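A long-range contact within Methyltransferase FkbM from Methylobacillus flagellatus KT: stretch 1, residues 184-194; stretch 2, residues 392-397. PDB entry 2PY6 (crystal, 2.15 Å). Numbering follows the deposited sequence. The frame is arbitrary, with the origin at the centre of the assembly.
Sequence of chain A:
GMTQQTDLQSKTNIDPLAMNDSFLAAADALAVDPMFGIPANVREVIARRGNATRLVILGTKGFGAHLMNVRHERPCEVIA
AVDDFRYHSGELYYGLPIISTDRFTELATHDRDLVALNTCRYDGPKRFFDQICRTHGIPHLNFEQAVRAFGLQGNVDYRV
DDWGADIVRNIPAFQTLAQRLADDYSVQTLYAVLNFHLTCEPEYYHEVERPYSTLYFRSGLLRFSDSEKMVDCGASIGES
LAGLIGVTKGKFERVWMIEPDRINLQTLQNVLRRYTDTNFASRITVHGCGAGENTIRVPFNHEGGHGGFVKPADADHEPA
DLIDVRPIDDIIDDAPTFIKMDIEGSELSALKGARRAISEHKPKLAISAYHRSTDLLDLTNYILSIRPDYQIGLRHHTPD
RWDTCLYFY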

ATOM      1  N   ASP A 184       2.212  26.597  33.924  1.00 28.89           N
ATOM      2  CA  ASP A 184       3.052  25.512  34.371  1.00 27.56           C
ATOM      3  C   ASP A 184       3.418  24.521  33.284  1.00 27.17           C
ATOM      4  O   ASP A 184       4.530  23.998  33.272  1.00 29.39           O
ATOM      5  CB  ASP A 184       2.384  24.771  35.530  1.00 28.27           C
ATOM      6  CG  ASP A 184       2.192  25.653  36.783  1.00 33.27           C
ATOM      7  OD1 ASP A 184       3.096  26.428  37.151  1.00 40.66           O
ATOM      8  OD2 ASP A 184       1.141  25.520  37.446  1.00 44.22           O
ATOM      9  N   TYR A 185       2.507  24.230  32.371  1.00 27.46           N
ATOM     10  CA  TYR A 185       2.796  23.268  31.307  1.00 27.89           C
ATOM     11  C   TYR A 185       3.898  23.761  30.307  1.00 25.17           C
ATOM     12  O   TYR A 185       4.698  22.987  29.765  1.00 25.16           O
ATOM     13  CB  TYR A 185       1.457  22.859  30.625  1.00 32.05           C
ATOM     14  CG  TYR A 185       1.570  21.767  29.579  1.00 31.80           C
ATOM     15  CD1 TYR A 185       2.475  20.710  29.723  1.00 42.22           C
ATOM     16  CD2 TYR A 185       0.717  21.737  28.497  1.00 39.52           C
ATOM     17  CE1 TYR A 185       2.559  19.685  28.773  1.00 38.23           C
ATOM     18  CE2 TYR A 185       0.796  20.715  27.548  1.00 45.50           C
ATOM     19  CZ  TYR A 185       1.727  19.689  27.699  1.00 38.09           C
ATOM     20  OH  TYR A 185       1.789  18.667  26.779  1.00 43.26           O
ATOM     21  N   SER A 186       3.939  25.067  30.089  1.00 28.56           N
ATOM     22  CA  SER A 186       4.981  25.685  29.308  1.00 26.27           C
ATOM     23  C   SER A 186       6.311  25.523  30.010  1.00 26.64           C
ATOM     24  O   SER A 186       7.332  25.247  29.372  1.00 30.72           O
ATOM     25  CB  SER A 186       4.695  27.166  29.128  1.00 27.86           C
ATOM     26  OG  SER A 186       3.699  27.346  28.163  1.00 17.36           O
ATOM     27  N   VAL A 187       6.319  25.712  31.328  1.00 26.85           N
ATOM     28  CA  VAL A 187       7.541  25.537  32.114  1.00 27.15           C
ATOM     29  C   VAL A 187       7.967  24.068  32.017  1.00 26.49           C
ATOM     30  O   VAL A 187       9.115  23.752  31.719  1.00 25.88           O
ATOM     31  CB  VAL A 187       7.358  25.965  33.584  1.00 28.29           C
ATOM     32  CG1 VAL A 187       8.587  25.612  34.391  1.00 31.04           C
ATOM     33  CG2 VAL A 187       7.071  27.460  33.672  1.00 29.87           C
ATOM     34  N   GLN A 188       7.051  23.149  32.236  1.00 28.09           N
ATOM     35  CA  GLN A 188       7.428  21.740  32.117  1.00 28.54           C
ATOM     36  C   GLN A 188       7.990  21.448  30.706  1.00 29.42           C
ATOM     37  O   GLN A 188       9.002  20.740  30.538  1.00 29.64           O
ATOM     38  CB  GLN A 188       6.254  20.832  32.442  1.00 28.19           C
ATOM     39  CG  GLN A 188       6.695  19.372  32.787  1.00 30.28           C
ATOM     40  CD  GLN A 188       5.528  18.405  32.774  1.00 35.13           C
ATOM     41  OE1 GLN A 188       4.547  18.585  32.019  1.00 39.66           O
ATOM     42  NE2 GLN A 188       5.613  17.374  33.613  1.00 33.88           N
ATOM     43  N   THR A 189       7.340  22.002  29.692  1.00 29.24           N
ATOM     44  CA  THR A 189       7.787  21.819  28.317  1.00 26.54           C
ATOM     45  C   THR A 189       9.190  22.378  28.133  1.00 27.72           C
ATOM     46  O   THR A 189      10.052  21.696  27.547  1.00 26.64           O
ATOM     47  CB  THR A 189       6.807  22.458  27.351  1.00 26.80           C
ATOM     48  OG1 THR A 189       5.533  21.805  27.478  1.00 26.45           O
ATOM     49  CG2 THR A 189       7.313  22.370  25.923  1.00 28.82           C
ATOM     50  N   LEU A 190       9.436  23.603  28.620  1.00 28.09           N
ATOM     51  CA  LEU A 190      10.767  24.189  28.488  1.00 27.36           C
ATOM     52  C   LEU A 190      11.825  23.265  29.048  1.00 27.82           C
ATOM     53  O   LEU A 190      12.797  22.943  28.382  1.00 24.31           O
ATOM     54  CB  LEU A 190      10.882  25.545  29.197  1.00 28.68           C
ATOM     55  CG  LEU A 190      12.286  26.191  29.171  1.00 26.22           C
ATOM     56  CD1 LEU A 190      12.695  26.501  27.709  1.00 29.23           C
ATOM     57  CD2 LEU A 190      12.404  27.428  30.031  1.00 30.02           C
ATOM     58  N   TYR A 191      11.646  22.866  30.314  1.00 28.91           N
ATOM     59  CA  TYR A 191      12.612  22.002  30.971  1.00 24.38           C
ATOM     60  C   TYR A 191      12.780  20.640  30.305  1.00 26.56           C
ATOM     61  O   TYR A 191      13.898  20.142  30.217  1.00 27.97           O
ATOM     62  CB  TYR A 191      12.330  21.871  32.453  1.00 27.52           C
ATOM     63  CG  TYR A 191      12.640  23.135  33.256  1.00 27.35           C
ATOM     64  CD1 TYR A 191      13.899  23.717  33.233  1.00 33.58           C
ATOM     65  CD2 TYR A 191      11.687  23.703  34.079  1.00 34.02           C
ATOM     66  CE1 TYR A 191      14.181  24.855  33.968  1.00 40.22           C
ATOM     67  CE2 TYR A 191      11.957  24.835  34.813  1.00 31.06           C
ATOM     68  CZ  TYR A 191      13.200  25.405  34.771  1.00 33.73           C
ATOM     69  OH  TYR A 191      13.470  26.539  35.526  1.00 34.77           O
ATOM     70  N   ALA A 192      11.698  20.092  29.748  1.00 26.90           N
ATOM     71  CA  ALA A 192      11.740  18.810  29.024  1.00 29.27           C
ATOM     72  C   ALA A 192      12.621  18.931  27.754  1.00 27.46           C
ATOM     73  O   ALA A 192      13.472  18.086  27.474  1.00 26.09           O
ATOM     74  CB  ALA A 192      10.308  18.348  28.690  1.00 26.91           C
ATOM     75  N   VAL A 193      12.463  20.023  27.012  1.00 30.54           N
ATOM     76  CA  VAL A 193      13.290  20.232  25.806  1.00 31.33           C
ATOM     77  C   VAL A 193      14.784  20.404  26.127  1.00 31.27           C
ATOM     78  O   VAL A 193      15.640  19.864  25.448  1.00 33.96           O
ATOM     79  CB  VAL A 193      12.778  21.450  25.022  1.00 32.10           C
ATOM     80  CG1 VAL A 193      13.770  21.865  23.879  1.00 34.93           C
ATOM     81  CG2 VAL A 193      11.377  21.159  24.495  1.00 38.57           C
ATOM     82  N   LEU A 194      15.077  21.199  27.145  1.00 31.01           N
ATOM     83  CA  LEU A 194      16.442  21.428  27.578  1.00 29.90           C
ATOM     84  C   LEU A 194      17.029  20.144  28.153  1.00 28.64           C
ATOM     85  O   LEU A 194      18.198  19.864  27.939  1.00 34.44           O
ATOM     86  CB  LEU A 194      16.493  22.547  28.599  1.00 28.42           C
ATOM     87  CG  LEU A 194      15.926  23.909  28.181  1.00 31.43           C
ATOM     88  CD1 LEU A 194      16.030  24.863  29.367  1.00 24.12           C
ATOM     89  CD2 LEU A 194      16.594  24.528  26.936  1.00 29.23           C
ATOM     90  N   ILE A 392       3.581  34.678  27.464  1.00 30.81           N
ATOM     91  CA  ILE A 392       4.345  33.726  26.688  1.00 30.63           C
ATOM     92  C   ILE A 392       4.051  32.280  27.113  1.00 29.04           C
ATOM     93  O   ILE A 392       3.955  31.960  28.307  1.00 25.46           O
ATOM     94  CB  ILE A 392       5.887  33.972  26.835  1.00 30.26           C
ATOM     95  CG1 ILE A 392       6.230  35.447  26.687  1.00 34.06           C
ATOM     96  CG2 ILE A 392       6.662  33.078  25.820  1.00 33.80           C
ATOM     97  CD1 ILE A 392       7.704  35.773  26.954  1.00 37.64           C
ATOM     98  N   GLY A 393       3.906  31.413  26.122  1.00 29.06           N
ATOM     99  CA  GLY A 393       3.727  29.970  26.359  1.00 29.13           C
ATOM    100  C   GLY A 393       4.662  29.202  25.448  1.00 32.56           C
ATOM    101  O   GLY A 393       5.311  29.797  24.567  1.00 29.62           O
ATOM    102  N   LEU A 394       4.724  27.876  25.647  1.00 32.25           N
ATOM    103  CA  LEU A 394       5.569  27.034  24.832  1.00 30.51           C
ATOM    104  C   LEU A 394       4.982  25.641  24.767  1.00 28.57           C
ATOM    105  O   LEU A 394       4.659  25.073  25.789  1.00 25.68           O
ATOM    106  CB  LEU A 394       6.957  26.953  25.466  1.00 30.86           C
ATOM    107  CG  LEU A 394       8.065  26.162  24.768  1.00 26.88           C
ATOM    108  CD1 LEU A 394       8.557  26.922  23.521  1.00 23.69           C
ATOM    109  CD2 LEU A 394       9.224  25.974  25.765  1.00 34.11           C
ATOM    110  N   ARG A 395       4.842  25.098  23.568  1.00 28.04           N
ATOM    111  CA  ARG A 395       4.400  23.697  23.398  1.00 29.35           C
ATOM    112  C   ARG A 395       5.353  23.000  22.431  1.00 28.75           C
ATOM    113  O   ARG A 395       5.932  23.644  21.572  1.00 29.63           O
ATOM    114  CB  ARG A 395       2.974  23.578  22.828  1.00 28.81           C
ATOM    115  CG  ARG A 395       1.862  24.093  23.721  1.00 24.73           C
ATOM    116  CD  ARG A 395       1.665  23.277  24.997  1.00 27.27           C
ATOM    117  NE  ARG A 395       0.663  23.905  25.867  1.00 31.36           N
ATOM    118  CZ  ARG A 395       0.896  24.747  26.873  1.00 31.30           C
ATOM    119  NH1 ARG A 395       2.108  25.128  27.228  1.00 28.70           N
ATOM    120  NH2 ARG A 395      -0.123  25.219  27.555  1.00 29.14           N
ATOM    121  N   HIS A 396       5.467  21.675  22.567  1.00 31.35           N
ATOM    122  CA  HIS A 396       6.269  20.872  21.680  1.00 30.71           C
ATOM    123  C   HIS A 396       5.312  19.976  20.911  1.00 30.25           C
ATOM    124  O   HIS A 396       4.589  19.219  21.523  1.00 30.36           O
ATOM    125  CB  HIS A 396       7.289  20.045  22.440  1.00 31.36           C
ATOM    126  CG  HIS A 396       8.146  19.236  21.529  1.00 30.13           C
ATOM    127  ND1 HIS A 396       9.193  19.789  20.826  1.00 27.97           N
ATOM    128  CD2 HIS A 396       8.046  17.956  21.110  1.00 31.26           C
ATOM    129  CE1 HIS A 396       9.734  18.870  20.050  1.00 30.20           C
ATOM    130  NE2 HIS A 396       9.055  17.751  20.196  1.00 26.37           N
ATOM    131  N   HIS A 397       5.338  20.028  19.577  1.00 30.50           N
ATOM    132  CA  HIS A 397       4.320  19.351  18.759  1.00 30.51           C
ATOM    133  C   HIS A 397       4.672  18.145  17.843  1.00 33.22           C
ATOM    134  O   HIS A 397       3.907  17.855  16.916  1.00 35.35           O
ATOM    135  CB  HIS A 397       3.622  20.370  17.883  1.00 27.73           C
ATOM    136  CG  HIS A 397       2.892  21.430  18.619  1.00 23.71           C
ATOM    137  ND1 HIS A 397       1.557  21.326  18.938  1.00 25.82           N
ATOM    138  CD2 HIS A 397       3.295  22.649  19.064  1.00 23.42           C
ATOM    139  CE1 HIS A 397       1.168  22.431  19.565  1.00 30.47           C
ATOM    140  NE2 HIS A 397       2.198  23.257  19.635  1.00 29.30           N
TER
HETATM  141  O   HOH W   1       4.536  20.717  25.076  1.00 15.41           O

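Strand 392-396 lies across helix 184-194 at 54°, their axes approaching to 6.9 Å, and about 406 Å² of surface is buried between them. Ile392 begins the strand but takes almost no part, since the end of its side chain leads away from the helix.

At Gly393 the hydroxyl of Ser186 comes close to the strand backbone, with Ser186 OG 3.2 Å from Gly393 CA. An ideal CB here would just touch Ser186 OG, at 3.3 Å, so this contact alone does not require glycine.

Leu394 is the centre of the contact. Its backbone N donates a hydrogen bond to Ser186 OG (2.8 Å); a small side chain, its CA-to-CB bond directed toward the strand, lets the helix backbone draw near, with Ser186 CA and Leu394 CA 4.7 Å apart. At that range Ser186 CA also makes a CA-H...O contact with Leu394 O (3.6 Å). The CA-to-CB bond of Leu394 points toward the helix, and leucine's branched apolar end, with chi1 t and chi2 p, packs CD2 3.8 Å from Leu190 CB, while Leu394 CG lies 4.0 Å from Thr189 CG2.

Arg395 leaves the strand sideways, but it is long enough for its end to come back to the helix, with chi1 and chi2 both m. Its flat guanidinium meets Tyr185 with one face, Arg395 NE 3.4 Å from Tyr185 CD2, while at the edge Arg395 NH1 gives Ser186 OG a weak hydrogen bond (2.9 Å, 127°). Arg395 NH1 also donates a hydrogen bond to Leu394 O (2.9 Å).

At His396 a water bridges the stretches, accepting from His396 N and donating to Thr189 OG1, each at 2.8 Å. Thr189 suits this place because its hydroxyl, which also donates to Tyr185 O (Thr189 OG1 to Tyr185 O, 2.7 Å), serves the water while Thr189 CG2 packs 4.2 Å from His396 CB. Histidine is buried here with both ring nitrogens hydrogen-bonded elsewhere in the structure. His397 lies beyond reach of the helix.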